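Long-range contacts in UDP-N-acetylglucosamine pyrophosphorylase (Entamoeba histolytica, PDB 3OC9), which probably catalyses the formation of UDP-N-acetylglucosamine and diphosphate from UTP and N-acetyl-alpha-D-glucosamine 1-phosphate, a nucleotidyl transfer that makes an activated sugar: residues Y7-I12 / I255-G259; K212-G217 / E326-E332; A365-D371 / K394-L400. One frame throughout, in Å; residues are numbered along the deposited sequence.

Contact 1 of 3, residues Y7-I12 / I255-G259; sequences YQPVDI and IYNCG
The phenol end of Tyr256 lies against the backbone between Tyr7 and Pro9: its OH comes within 3.5 Å of Gln8 C, while Gln8 O meets the ring at its edge, 3.5 Å from CE1. With CG anti to the carbonyl carbon (chi1 -65°), the ring reaches to the N-terminal segment, where the Pro9 side chain crosses it at a slant, CD 3.9 Å from the Tyr256 OH. Pro9 also lies beside Ile255, the two side chains pointing the same way and touching through Pro9 CG and Ile255 CG2 at 3.9 Å. Cys258 points its sulfur at Ile12, with SG 3.7 Å from CG1, and the Ile12 methyl CD1 crosses the amide end of Asn257 at a slant, equally near OD1 and ND2. Polar linkage runs through two waters, one at Val10 N and the other at Val10 O. The first accepts from Val10 N and donates to Ile255 O at 2.9 Å; the second donates both to Val10 O and to Asn257 OD1, the latter at 2.8 Å. An irregular chain end is thus seated by apolar packing and bridging water. Gln8 is also joined through its backbone to Lys228. The result is an N-terminal arm packed against strand 225-229 and the start of strand 258-261, with Val10 and Ile12 reaching strand 322-326 of the mixed GT-A sheet.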
loop_
_atom_site.group_PDB
_atom_site.type_symbol
_atom_site.label_atom_id
_atom_site.label_comp_id
_atom_site.label_asym_id
_atom_site.label_seq_id
_atom_site.Cartn_x
_atom_site.Cartn_y
_atom_site.Cartn_z
ATOM N N TYR A 7 -20.270 -20.299 1.657
ATOM C CA TYR A 7 -19.458 -19.297 2.378
ATOM C C TYR A 7 -19.773 -19.252 3.887
ATOM O O TYR A 7 -20.937 -19.425 4.305
ATOM C CB TYR A 7 -19.591 -17.897 1.755
ATOM C CG TYR A 7 -19.017 -17.708 0.352
ATOM C CD1 TYR A 7 -17.836 -18.343 -0.047
ATOM C CD2 TYR A 7 -19.650 -16.866 -0.565
ATOM C CE1 TYR A 7 -17.305 -18.157 -1.335
ATOM C CE2 TYR A 7 -19.130 -16.669 -1.856
ATOM C CZ TYR A 7 -17.957 -17.321 -2.227
ATOM O OH TYR A 7 -17.440 -17.133 -3.487
ATOM N N GLN A 8 -18.731 -19.040 4.702
ATOM C CA GLN A 8 -18.864 -18.823 6.147
ATOM C C GLN A 8 -18.143 -17.514 6.573
ATOM O O GLN A 8 -17.205 -17.090 5.889
ATOM C CB GLN A 8 -18.288 -20.015 6.928
ATOM C CG GLN A 8 -18.955 -21.379 6.602
ATOM C CD GLN A 8 -20.368 -21.512 7.169
ATOM O OE1 GLN A 8 -20.637 -21.123 8.309
ATOM N NE2 GLN A 8 -21.273 -22.089 6.377
ATOM N N PRO A 9 -18.594 -16.874 7.677
ATOM C CA PRO A 9 -17.953 -15.623 8.165
ATOM C C PRO A 9 -16.498 -15.813 8.631
ATOM O O PRO A 9 -16.095 -16.930 8.991
ATOM C CB PRO A 9 -18.820 -15.221 9.375
ATOM C CG PRO A 9 -20.080 -16.011 9.258
ATOM C CD PRO A 9 -19.711 -17.280 8.553
ATOM N N VAL A 10 -15.742 -14.713 8.652
ATOM C CA VAL A 10 -14.329 -14.678 9.080
ATOM C C VAL A 10 -14.221 -13.881 10.404
ATOM O O VAL A 10 -14.720 -12.755 10.469
ATOM C CB VAL A 10 -13.445 -13.987 7.985
ATOM C CG1 VAL A 10 -11.989 -13.813 8.453
ATOM C CG2 VAL A 10 -13.492 -14.781 6.657
ATOM N N ASP A 11 -13.567 -14.437 11.436
ATOM C CA ASP A 11 -13.334 -13.716 12.720
ATOM C C ASP A 11 -12.100 -12.778 12.648
ATOM O O ASP A 11 -11.057 -13.151 12.074
ATOM C CB ASP A 11 -13.101 -14.684 13.889
ATOM C CG ASP A 11 -14.257 -15.660 14.117
ATOM O OD1 ASP A 11 -15.438 -15.233 14.156
ATOM O OD2 ASP A 11 -13.971 -16.864 14.252
ATOM N N ILE A 12 -12.226 -11.592 13.252
ATOM C CA ILE A 12 -11.113 -10.619 13.361
ATOM C C ILE A 12 -10.214 -11.086 14.509
ATOM O O ILE A 12 -10.658 -11.139 15.656
ATOM C CB ILE A 12 -11.650 -9.155 13.614
ATOM C CG1 ILE A 12 -12.540 -8.691 12.434
ATOM C CG2 ILE A 12 -10.481 -8.148 13.927
ATOM C CD1 ILE A 12 -13.336 -7.366 12.681
ATOM N N ILE A 255 -22.398 -9.079 9.165
ATOM C CA ILE A 255 -21.884 -10.448 9.358
ATOM C C ILE A 255 -20.519 -10.618 8.676
ATOM O O ILE A 255 -19.565 -11.172 9.254
ATOM C CB ILE A 255 -22.883 -11.472 8.752
ATOM C CG1 ILE A 255 -24.205 -11.434 9.509
ATOM C CG2 ILE A 255 -22.311 -12.904 8.762
ATOM C CD1 ILE A 255 -24.134 -12.102 10.842
ATOM N N TYR A 256 -20.457 -10.157 7.425
ATOM C CA TYR A 256 -19.219 -10.101 6.619
ATOM C C TYR A 256 -18.662 -8.663 6.628
ATOM O O TYR A 256 -18.931 -7.857 5.720
ATOM C CB TYR A 256 -19.487 -10.602 5.194
ATOM C CG TYR A 256 -19.871 -12.081 5.137
ATOM C CD1 TYR A 256 -18.892 -13.068 4.947
ATOM C CD2 TYR A 256 -21.205 -12.491 5.277
ATOM C CE1 TYR A 256 -19.239 -14.444 4.914
ATOM C CE2 TYR A 256 -21.559 -13.858 5.243
ATOM C CZ TYR A 256 -20.570 -14.820 5.053
ATOM O OH TYR A 256 -20.923 -16.165 5.020
ATOM N N ASN A 257 -17.885 -8.357 7.669
ATOM C CA ASN A 257 -17.443 -6.981 7.967
ATOM C C ASN A 257 -15.945 -6.696 7.743
ATOM O O ASN A 257 -15.461 -5.602 8.068
ATOM C CB ASN A 257 -17.865 -6.566 9.402
ATOM C CG ASN A 257 -17.152 -7.367 10.500
ATOM O OD1 ASN A 257 -16.496 -8.393 10.248
ATOM N ND2 ASN A 257 -17.267 -6.881 11.741
ATOM N N CYS A 258 -15.215 -7.661 7.179
ATOM C CA CYS A 258 -13.747 -7.511 7.008
ATOM C C CYS A 258 -13.379 -6.846 5.665
ATOM O O CYS A 258 -13.183 -7.535 4.647
ATOM C CB CYS A 258 -13.049 -8.893 7.162
ATOM S SG CYS A 258 -13.098 -9.606 8.865
ATOM N N GLY A 259 -13.289 -5.510 5.654
ATOM C CA GLY A 259 -12.930 -4.754 4.433
ATOM C C GLY A 259 -11.442 -4.834 4.075
ATOM O O GLY A 259 -10.601 -4.318 4.815
HETATM O O HOH W 1 -16.776 -11.818 8.613
HETATM O O HOH W 2 -15.986 -10.592 11.890
#

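Contact 2 of 3, residues K212-G217 / E326-E332; sequences KIVKKG and EIQRFIE
Lys212 NZ is gripped from several directions: Glu332 OE2 receives it at 2.8 Å on the syn lone pair, Glu332 OE1 adds a weak, longer bond, water 3 bridges NZ to that same OE1, and Asp195 forms a second salt bridge. The lysine reaches this site as an extended chain, crossing Ile327 at about a right angle, so that its CD and CE rest on the methyl CG2, each at 3.8 Å. Glu332 OE1 also accepts from the backbone N of Lys192, which fixes the carboxylate further. Between the two segments the backbones make a parallel bridge, Ile213 with Glu326, and Ile327 N donates almost straight to Ile213 O at 3.0 Å. This is where strand 322-326 runs beside strand 209-215 in the mixed sheet of the GT-A-type fold; just past its end Gln328 takes the N-cap position and the chain turns into helix 329-332. The first residue of that helix, Arg329, sends its guanidinium back over the strand. Val214 CG2 sits over one face, 3.7 Å above the plane, while NH2 donates to Lys215 O at 3.0 Å; the oxygen lies close to the guanidinium plane, whereas NH2 stands above the carbonyl plane, 45° out of it. Water 5 joins NE to the same oxygen, and NH1 pairs with Glu221, so the group has little freedom to rotate. The Glu326 carboxylate leans on the aliphatic part of Lys215, OE2 lying 3.6 Å from CG; its charge is near NZ but beyond salt-bridge range. From OE2, water 4 reaches Lys215 N and Ile327 O, two residues beyond Ile213 and one beyond Glu326.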
loop_
_atom_site.group_PDB
_atom_site.type_symbol
_atom_site.label_atom_id
_atom_site.label_comp_id
_atom_site.label_asym_id
_atom_site.label_seq_id
_atom_site.Cartn_x
_atom_site.Cartn_y
_atom_site.Cartn_z
ATOM N N LYS A 212 -4.355 -6.740 6.878
ATOM C CA LYS A 212 -4.988 -5.564 7.549
ATOM C C LYS A 212 -6.396 -5.269 6.974
ATOM O O LYS A 212 -6.595 -5.304 5.748
ATOM C CB LYS A 212 -4.067 -4.298 7.526
ATOM C CG LYS A 212 -3.007 -4.305 8.695
ATOM C CD LYS A 212 -1.979 -3.148 8.600
ATOM C CE LYS A 212 -1.236 -2.916 9.945
ATOM N NZ LYS A 212 -0.236 -1.744 9.854
ATOM N N ILE A 213 -7.367 -4.999 7.860
ATOM C CA ILE A 213 -8.761 -4.725 7.448
ATOM C C ILE A 213 -9.331 -3.489 8.151
ATOM O O ILE A 213 -8.843 -3.095 9.235
ATOM C CB ILE A 213 -9.737 -5.980 7.626
ATOM C CG1 ILE A 213 -9.963 -6.371 9.110
ATOM C CG2 ILE A 213 -9.215 -7.202 6.815
ATOM C CD1 ILE A 213 -11.120 -5.558 9.868
ATOM N N VAL A 214 -10.347 -2.892 7.528
ATOM C CA VAL A 214 -11.215 -1.902 8.200
ATOM C C VAL A 214 -12.627 -2.503 8.366
ATOM O O VAL A 214 -13.130 -3.187 7.466
ATOM C CB VAL A 214 -11.276 -0.524 7.432
ATOM C CG1 VAL A 214 -9.911 0.192 7.469
ATOM C CG2 VAL A 214 -11.786 -0.686 5.928
ATOM N N LYS A 215 -13.270 -2.257 9.509
ATOM C CA LYS A 215 -14.684 -2.670 9.687
ATOM C C LYS A 215 -15.652 -1.948 8.725
ATOM O O LYS A 215 -15.720 -0.701 8.722
ATOM C CB LYS A 215 -15.128 -2.394 11.125
ATOM C CG LYS A 215 -14.680 -3.397 12.148
ATOM C CD LYS A 215 -15.474 -3.110 13.451
ATOM C CE LYS A 215 -15.295 -4.174 14.488
ATOM N NZ LYS A 215 -15.856 -3.721 15.815
ATOM N N LYS A 216 -16.384 -2.717 7.904
ATOM C CA LYS A 216 -17.291 -2.157 6.856
ATOM C C LYS A 216 -18.293 -1.148 7.456
ATOM O O LYS A 216 -18.927 -1.444 8.461
ATOM C CB LYS A 216 -18.032 -3.290 6.121
ATOM C CG LYS A 216 -19.031 -2.844 5.018
ATOM C CD LYS A 216 -19.458 -4.022 4.101
ATOM C CE LYS A 216 -20.651 -3.641 3.224
ATOM N NZ LYS A 216 -20.844 -4.702 2.154
ATOM N N GLY A 217 -18.407 0.024 6.836
ATOM C CA GLY A 217 -19.213 1.146 7.384
ATOM C C GLY A 217 -20.682 1.245 6.977
ATOM O O GLY A 217 -21.514 1.734 7.768
ATOM N N GLU A 326 -7.140 -5.722 12.674
ATOM C CA GLU A 326 -7.984 -4.504 12.486
ATOM C C GLU A 326 -7.207 -3.176 12.639
ATOM O O GLU A 326 -6.496 -2.991 13.645
ATOM C CB GLU A 326 -9.183 -4.496 13.488
ATOM C CG GLU A 326 -10.153 -3.277 13.268
ATOM C CD GLU A 326 -11.235 -3.090 14.358
ATOM O OE1 GLU A 326 -11.272 -3.859 15.355
ATOM O OE2 GLU A 326 -12.058 -2.154 14.208
ATOM N N ILE A 327 -7.358 -2.253 11.672
ATOM C CA ILE A 327 -6.840 -0.866 11.808
ATOM C C ILE A 327 -7.975 0.173 11.905
ATOM O O ILE A 327 -9.089 -0.081 11.445
ATOM C CB ILE A 327 -5.864 -0.474 10.644
ATOM C CG1 ILE A 327 -6.588 -0.559 9.282
ATOM C CG2 ILE A 327 -4.632 -1.416 10.690
ATOM C CD1 ILE A 327 -5.962 0.309 8.151
ATOM N N GLN A 328 -7.687 1.333 12.502
ATOM C CA GLN A 328 -8.643 2.450 12.529
ATOM C C GLN A 328 -8.436 3.343 11.302
ATOM O O GLN A 328 -7.296 3.643 10.951
ATOM C CB GLN A 328 -8.439 3.287 13.794
ATOM C CG GLN A 328 -8.743 2.535 15.087
ATOM C CD GLN A 328 -10.148 1.940 15.094
ATOM O OE1 GLN A 328 -11.140 2.672 15.041
ATOM N NE2 GLN A 328 -10.235 0.608 15.147
ATOM N N ARG A 329 -9.526 3.773 10.655
ATOM C CA ARG A 329 -9.393 4.627 9.455
ATOM C C ARG A 329 -8.665 5.923 9.835
ATOM O O ARG A 329 -7.867 6.447 9.055
ATOM C CB ARG A 329 -10.768 4.951 8.811
ATOM C CG ARG A 329 -11.568 3.700 8.340
ATOM C CD ARG A 329 -12.987 4.039 7.805
ATOM N NE ARG A 329 -13.822 2.832 7.680
ATOM C CZ ARG A 329 -14.239 2.307 6.536
ATOM N NH1 ARG A 329 -13.935 2.874 5.373
ATOM N NH2 ARG A 329 -14.984 1.205 6.557
ATOM N N PHE A 330 -8.933 6.433 11.040
ATOM C CA PHE A 330 -8.372 7.732 11.471
ATOM C C PHE A 330 -6.825 7.688 11.580
ATOM O O PHE A 330 -6.130 8.705 11.423
ATOM C CB PHE A 330 -9.062 8.164 12.789
ATOM C CG PHE A 330 -8.517 9.423 13.401
ATOM C CD1 PHE A 330 -9.102 10.665 13.115
ATOM C CD2 PHE A 330 -7.450 9.375 14.301
ATOM C CE1 PHE A 330 -8.608 11.841 13.682
ATOM C CE2 PHE A 330 -6.948 10.556 14.874
ATOM C CZ PHE A 330 -7.530 11.788 14.567
ATOM N N ILE A 331 -6.300 6.491 11.848
ATOM C CA ILE A 331 -4.863 6.273 12.037
ATOM C C ILE A 331 -4.128 5.892 10.716
ATOM O O ILE A 331 -3.025 6.402 10.443
ATOM C CB ILE A 331 -4.609 5.146 13.112
ATOM C CG1 ILE A 331 -5.294 5.468 14.463
ATOM C CG2 ILE A 331 -3.102 4.774 13.240
ATOM C CD1 ILE A 331 -4.606 6.556 15.324
ATOM N N GLU A 332 -4.709 4.997 9.911
ATOM C CA GLU A 332 -3.940 4.410 8.765
ATOM C C GLU A 332 -4.712 4.260 7.430
ATOM O O GLU A 332 -4.357 3.394 6.611
ATOM C CB GLU A 332 -3.227 3.080 9.178
ATOM C CG GLU A 332 -1.960 2.717 8.330
ATOM C CD GLU A 332 -1.292 1.354 8.644
ATOM O OE1 GLU A 332 -0.337 0.990 7.905
ATOM O OE2 GLU A 332 -1.707 0.633 9.588
HETATM O O HOH W 3 1.727 -1.058 7.785
HETATM O O HOH W 4 -11.907 -0.633 11.763
HETATM O O HOH W 5 -14.298 1.488 10.015
#

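Contact 3 of 3, residues A365-D371 / K394-L400; sequences AGAIVDD and KGKTIQL
Asp370 and Gln399 stand side by side on one face of a two-stranded parallel sheet, pointing the same way, with OD2 3.9 Å from OE1 and the carboxylate and amide planes turned 63° apart. Both have CG anti to the backbone N, which keeps the pair abreast. The carboxylate has a nearer partner of its own, since OD1 bonds to Ser372 OG. Ile368 and Thr397 occupy the same face, where the isoleucine CB lies 3.9 Å from OG1. On the other face Val369 and Ile398 point to helix 347-364, both reaching Leu362. There the Ile398 methyl CD1 touches Ala367 CB at 4.1 Å. Val369 CG1 meets Leu400 at a slant, approaching CG and CD2, and the other leucine methyl, CD1, packs on Asp371 CB at 3.7 Å. Strands 368-370 and 397-399 run only 21° from parallel and alternate their bonds in the manner of a parallel ladder: Ile368 N to Lys396 O, Ile398 N to Ile368 O, Asp370 N to Ile398 O, then Leu400 N to Asp370 O. Water 6 ties Asp370 O to Leu400 O beyond the last rung. At the other end Gly366, which closes the preceding helix in a Schellman motif, accepts through its O from Gly395 N at 3.0 Å, the donor standing well above the carbonyl plane, while Lys394 CB rests against Ala365 O. As an example of sheet pairing, the contact divides its chemistry: apolar residues of one face join the ladder to the helix, the other face is mixed, with Asp370 and Gln399 abreast but not hydrogen-bonded to each other, and five backbone hydrogen bonds join the segments, so the register is set by the main chain.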
loop_
_atom_site.group_PDB
_atom_site.type_symbol
_atom_site.label_atom_id
_atom_site.label_comp_id
_atom_site.label_asym_id
_atom_site.label_seq_id
_atom_site.Cartn_x
_atom_site.Cartn_y
_atom_site.Cartn_z
ATOM N N ALA A 365 0.875 12.728 23.758
ATOM C CA ALA A 365 2.199 12.952 24.331
ATOM C C ALA A 365 2.176 13.929 25.530
ATOM O O ALA A 365 3.213 14.187 26.146
ATOM C CB ALA A 365 3.179 13.431 23.251
ATOM N N GLY A 366 0.993 14.457 25.846
ATOM C CA GLY A 366 0.804 15.342 27.014
ATOM C C GLY A 366 0.700 16.834 26.730
ATOM O O GLY A 366 0.693 17.651 27.671
ATOM N N ALA A 367 0.631 17.213 25.452
ATOM C CA ALA A 367 0.527 18.631 25.076
ATOM C C ALA A 367 -0.919 19.135 25.085
ATOM O O ALA A 367 -1.857 18.339 25.033
ATOM C CB ALA A 367 1.163 18.876 23.719
ATOM N N ILE A 368 -1.082 20.457 25.176
ATOM C CA ILE A 368 -2.389 21.116 25.036
ATOM C C ILE A 368 -2.399 21.853 23.695
ATOM O O ILE A 368 -1.496 22.635 23.420
ATOM C CB ILE A 368 -2.677 22.114 26.214
ATOM C CG1 ILE A 368 -2.703 21.375 27.561
ATOM C CG2 ILE A 368 -3.994 22.866 25.997
ATOM C CD1 ILE A 368 -1.311 21.168 28.187
ATOM N N VAL A 369 -3.410 21.591 22.862
ATOM C CA VAL A 369 -3.453 22.156 21.501
ATOM C C VAL A 369 -4.637 23.100 21.295
ATOM O O VAL A 369 -5.790 22.739 21.546
ATOM C CB VAL A 369 -3.454 21.036 20.394
ATOM C CG1 VAL A 369 -3.473 21.642 18.989
ATOM C CG2 VAL A 369 -2.248 20.121 20.549
ATOM N N ASP A 370 -4.327 24.302 20.816
ATOM C CA ASP A 370 -5.304 25.362 20.573
ATOM C C ASP A 370 -5.460 25.581 19.060
ATOM O O ASP A 370 -4.566 26.136 18.423
ATOM C CB ASP A 370 -4.818 26.643 21.283
ATOM C CG ASP A 370 -5.696 27.868 21.009
ATOM O OD1 ASP A 370 -6.650 27.796 20.204
ATOM O OD2 ASP A 370 -5.413 28.924 21.617
ATOM N N ASP A 371 -6.586 25.131 18.493
ATOM C CA ASP A 371 -6.817 25.212 17.032
ATOM C C ASP A 371 -7.789 26.315 16.564
ATOM O O ASP A 371 -8.308 26.263 15.444
ATOM C CB ASP A 371 -7.188 23.827 16.438
ATOM C CG ASP A 371 -8.551 23.301 16.908
ATOM O OD1 ASP A 371 -9.322 24.053 17.535
ATOM O OD2 ASP A 371 -8.862 22.114 16.633
ATOM N N LYS A 394 5.498 17.546 26.383
ATOM C CA LYS A 394 4.645 17.214 27.531
ATOM C C LYS A 394 4.465 18.449 28.431
ATOM O O LYS A 394 5.448 19.097 28.808
ATOM C CB LYS A 394 5.226 16.046 28.342
ATOM C CG LYS A 394 4.348 15.590 29.509
ATOM C CD LYS A 394 4.894 14.335 30.202
ATOM C CE LYS A 394 5.754 14.674 31.420
ATOM N NZ LYS A 394 4.928 14.924 32.641
ATOM N N GLY A 395 3.209 18.782 28.724
ATOM C CA GLY A 395 2.869 19.942 29.566
ATOM C C GLY A 395 3.002 21.309 28.911
ATOM O O GLY A 395 2.903 22.335 29.594
ATOM N N LYS A 396 3.222 21.339 27.598
ATOM C CA LYS A 396 3.368 22.595 26.852
ATOM C C LYS A 396 2.093 22.985 26.098
ATOM O O LYS A 396 1.313 22.116 25.697
ATOM C CB LYS A 396 4.558 22.521 25.887
ATOM C CG LYS A 396 5.884 22.094 26.520
ATOM C CD LYS A 396 6.403 23.122 27.520
ATOM C CE LYS A 396 7.578 22.574 28.327
ATOM N NZ LYS A 396 8.261 23.640 29.137
ATOM N N THR A 397 1.881 24.292 25.912
ATOM C CA THR A 397 0.701 24.805 25.191
ATOM C C THR A 397 1.083 25.242 23.773
ATOM O O THR A 397 1.940 26.109 23.590
ATOM C CB THR A 397 -0.040 25.950 25.991
ATOM O OG1 THR A 397 -0.686 25.392 27.143
ATOM C CG2 THR A 397 -1.110 26.629 25.138
ATOM N N ILE A 398 0.460 24.609 22.774
ATOM C CA ILE A 398 0.762 24.870 21.364
ATOM C C ILE A 398 -0.426 25.515 20.646
ATOM O O ILE A 398 -1.541 24.977 20.683
ATOM C CB ILE A 398 1.145 23.554 20.609
ATOM C CG1 ILE A 398 2.353 22.867 21.270
ATOM C CG2 ILE A 398 1.393 23.833 19.126
ATOM C CD1 ILE A 398 2.561 21.392 20.833
ATOM N N GLN A 399 -0.168 26.640 19.973
ATOM C CA GLN A 399 -1.187 27.360 19.195
ATOM C C GLN A 399 -0.920 27.237 17.692
ATOM O O GLN A 399 0.065 27.783 17.189
ATOM C CB GLN A 399 -1.251 28.849 19.619
ATOM C CG GLN A 399 -2.241 29.703 18.818
ATOM C CD GLN A 399 -2.339 31.150 19.321
ATOM O OE1 GLN A 399 -2.570 31.400 20.504
ATOM N NE2 GLN A 399 -2.168 32.100 18.413
ATOM N N LEU A 400 -1.794 26.511 16.982
ATOM C CA LEU A 400 -1.634 26.273 15.537
ATOM C C LEU A 400 -1.630 27.604 14.783
ATOM O O LEU A 400 -2.300 28.551 15.220
ATOM C CB LEU A 400 -2.734 25.332 14.996
ATOM C CG LEU A 400 -2.878 23.954 15.657
ATOM C CD1 LEU A 400 -3.885 23.073 14.898
ATOM C CD2 LEU A 400 -1.517 23.256 15.724
HETATM O O HOH W 6 -4.899 28.095 16.393
#

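Overall arrangement
From the N terminus, the arm 7-12 waits some 240 residues for its partner 255-259, so contact 1 closes a long loop containing the first strand of contact 2. Segment 212-217 in turn pairs with 326-332, beyond 255-259: the two loops cross, and their segments alternate along the chain. They also meet in space, because strands 258-261 and 209-215 are neighbours in one sheet, where Gly259 N probably bonds to Val214 O. Contact 3 opens later, after helix 347-364, and closes a short local loop in series with the others. Its nearest atoms stay about 11 Å from contact 2 and 26 Å from contact 1, leaving a C-terminal ladder apart from the main sheet.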